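Local coordinates for protein tyrosine--tRNA ligase, mitochondrial (Emericella nidulans, PDB 5IHX) that probably attaches L-tyrosine to its cognate tRNA at the expense of ATP, as a class I aminoacyl-tRNA synthetase of mitochondria, at residues H83-M88 with K329-L334. Residues are numbered along the deposited sequence; the frame is centred on the assembly and turned at random.
Sequences HMLPFM and KMFTFL
Just after the HIGH signature of the class I nucleotide-binding fold, here His-Val-Gly-His ending at His-83, Leu-85 and Met-88 of helix 84-95 pack against Phe-331 and Met-330 at the C-terminal end of helix 321-331. One half of the contact is a CH-pi interaction. Leu-85 CD2 lies 3.9 Å from the centroid of the Phe-331 ring and 24° off its normal, thus over one face but displaced toward the rim atoms CE1 and CZ. The same methyl also meets Met-330 CB at 4.0 Å. Met-84 CB approaches CE1 of Phe-331 near the ring plane, at the edge, 4.1 Å away. The other half is Met-88, which lays CB, CG and CE against the other segment: CG lies 3.5 Å from the carbonyl O of Met-330, and the bend at chi3 (-55°) turns CE to within 3.7 Å of Phe-331 C. That methyl also touches Phe-333 CE2 obliquely at 4.2 Å. All seven touching residues are buried, and the mostly apolar contact joins the nucleotide-binding fold to helices of the C-terminal part of the chain, probably the alpha-helical domain that follows the KMSKS-type loop in this family. Leu-359 of helix 354-368 also touches Phe-331, while Phe-363 of that helix packs on Met-84; Phe-87 and Pro-86 lean instead on strand 68-72 of the central sheet.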
loop_
_atom_site.group_PDB
_atom_site.type_symbol
_atom_site.label_atom_id
_atom_site.label_comp_id
_atom_site.label_asym_id
_atom_site.label_seq_id
_atom_site.Cartn_x
_atom_site.Cartn_y
_atom_site.Cartn_z
ATOM N N HIS A 83 -9.669 -14.413 -23.208
ATOM C CA HIS A 83 -8.398 -14.442 -22.478
ATOM C C HIS A 83 -7.272 -15.122 -23.245
ATOM O O HIS A 83 -6.118 -15.077 -22.824
ATOM C CB HIS A 83 -8.543 -15.186 -21.141
ATOM C CG HIS A 83 -9.341 -14.461 -20.103
ATOM N ND1 HIS A 83 -10.652 -14.775 -19.814
ATOM C CD2 HIS A 83 -8.996 -13.466 -19.253
ATOM C CE1 HIS A 83 -11.086 -13.988 -18.845
ATOM N NE2 HIS A 83 -10.101 -13.185 -18.487
ATOM N N MET A 84 -7.600 -15.762 -24.360
ATOM C CA MET A 84 -6.701 -16.760 -24.928
ATOM C C MET A 84 -5.439 -16.258 -25.629
ATOM O O MET A 84 -4.408 -16.926 -25.562
ATOM C CB MET A 84 -7.477 -17.635 -25.914
ATOM C CG MET A 84 -8.240 -18.778 -25.262
ATOM S SD MET A 84 -7.222 -19.790 -24.163
ATOM C CE MET A 84 -6.015 -20.439 -25.318
ATOM N N LEU A 85 -5.498 -15.110 -26.298
ATOM C CA LEU A 85 -4.396 -14.728 -27.183
ATOM C C LEU A 85 -3.066 -14.561 -26.440
ATOM O O LEU A 85 -2.035 -15.030 -26.922
ATOM C CB LEU A 85 -4.731 -13.453 -27.964
ATOM C CG LEU A 85 -5.885 -13.564 -28.973
ATOM C CD1 LEU A 85 -5.954 -12.322 -29.849
ATOM C CD2 LEU A 85 -5.794 -14.825 -29.830
ATOM N N PRO A 86 -3.073 -13.904 -25.269
ATOM C CA PRO A 86 -1.808 -13.879 -24.526
ATOM C C PRO A 86 -1.305 -15.282 -24.172
ATOM O O PRO A 86 -0.098 -15.510 -24.108
ATOM C CB PRO A 86 -2.159 -13.091 -23.263
ATOM C CG PRO A 86 -3.288 -12.220 -23.667
ATOM C CD PRO A 86 -4.084 -13.022 -24.660
ATOM N N PHE A 87 -2.224 -16.213 -23.949
ATOM C CA PHE A 87 -1.833 -17.577 -23.612
ATOM C C PHE A 87 -1.466 -18.380 -24.859
ATOM O O PHE A 87 -0.715 -19.352 -24.773
ATOM C CB PHE A 87 -2.936 -18.267 -22.810
ATOM C CG PHE A 87 -3.182 -17.625 -21.473
ATOM C CD1 PHE A 87 -2.178 -17.589 -20.521
ATOM C CD2 PHE A 87 -4.410 -17.071 -21.160
ATOM C CE1 PHE A 87 -2.384 -16.998 -19.291
ATOM C CE2 PHE A 87 -4.625 -16.481 -19.927
ATOM C CZ PHE A 87 -3.611 -16.449 -18.990
ATOM N N MET A 88 -1.983 -17.975 -26.014
ATOM C CA MET A 88 -1.521 -18.542 -27.277
ATOM C C MET A 88 -0.057 -18.155 -27.482
ATOM O O MET A 88 0.736 -18.942 -28.001
ATOM C CB MET A 88 -2.374 -18.060 -28.454
ATOM C CG MET A 88 -3.818 -18.548 -28.437
ATOM S SD MET A 88 -3.998 -20.343 -28.400
ATOM C CE MET A 88 -3.036 -20.829 -29.830
ATOM N N LYS A 329 -4.617 -18.316 -37.785
ATOM C CA LYS A 329 -3.236 -18.008 -37.440
ATOM C C LYS A 329 -3.061 -17.745 -35.945
ATOM O O LYS A 329 -2.049 -18.126 -35.359
ATOM C CB LYS A 329 -2.748 -16.800 -38.243
ATOM C CG LYS A 329 -2.647 -17.060 -39.736
ATOM C CD LYS A 329 -2.372 -15.784 -40.513
ATOM C CE LYS A 329 -2.194 -16.066 -41.997
ATOM N NZ LYS A 329 -2.057 -14.815 -42.792
ATOM N N MET A 330 -4.051 -17.104 -35.329
ATOM C CA MET A 330 -3.940 -16.695 -33.931
ATOM C C MET A 330 -4.338 -17.800 -32.947
ATOM O O MET A 330 -3.779 -17.881 -31.850
ATOM C CB MET A 330 -4.797 -15.448 -33.672
ATOM C CG MET A 330 -4.334 -14.204 -34.423
ATOM S SD MET A 330 -5.152 -12.678 -33.892
ATOM C CE MET A 330 -6.879 -13.134 -34.000
ATOM N N PHE A 331 -5.306 -18.635 -33.328
ATOM C CA PHE A 331 -5.887 -19.610 -32.399
ATOM C C PHE A 331 -5.440 -21.063 -32.606
ATOM O O PHE A 331 -5.890 -21.947 -31.880
ATOM C CB PHE A 331 -7.416 -19.557 -32.480
ATOM C CG PHE A 331 -8.019 -18.358 -31.808
ATOM C CD1 PHE A 331 -8.085 -18.287 -30.426
ATOM C CD2 PHE A 331 -8.536 -17.310 -32.554
ATOM C CE1 PHE A 331 -8.645 -17.191 -29.800
ATOM C CE2 PHE A 331 -9.098 -16.211 -31.932
ATOM C CZ PHE A 331 -9.152 -16.151 -30.552
ATOM N N THR A 332 -4.568 -21.318 -33.579
ATOM C CA THR A 332 -4.114 -22.686 -33.843
ATOM C C THR A 332 -2.612 -22.749 -34.089
ATOM O O THR A 332 -1.960 -21.725 -34.297
ATOM C CB THR A 332 -4.833 -23.305 -35.064
ATOM O OG1 THR A 332 -4.133 -22.958 -36.267
ATOM C CG2 THR A 332 -6.279 -22.826 -35.157
ATOM N N PHE A 333 -2.079 -23.971 -34.057
ATOM C CA PHE A 333 -0.676 -24.239 -34.376
ATOM C C PHE A 333 -0.524 -24.715 -35.824
ATOM O O PHE A 333 0.539 -25.195 -36.216
ATOM C CB PHE A 333 -0.098 -25.294 -33.420
ATOM C CG PHE A 333 0.346 -24.749 -32.080
ATOM C CD1 PHE A 333 0.966 -25.585 -31.163
ATOM C CD2 PHE A 333 0.131 -23.423 -31.725
ATOM C CE1 PHE A 333 1.375 -25.112 -29.930
ATOM C CE2 PHE A 333 0.541 -22.944 -30.492
ATOM C CZ PHE A 333 1.164 -23.790 -29.595
ATOM N N LEU A 334 -1.590 -24.583 -36.610
ATOM C CA LEU A 334 -1.563 -24.977 -38.015
ATOM C C LEU A 334 -0.466 -24.219 -38.762
ATOM O O LEU A 334 -0.386 -22.995 -38.656
ATOM C CB LEU A 334 -2.917 -24.717 -38.678
ATOM C CG LEU A 334 -4.070 -25.665 -38.340
ATOM C CD1 LEU A 334 -5.378 -25.079 -38.833
ATOM C CD2 LEU A 334 -3.847 -27.042 -38.953
#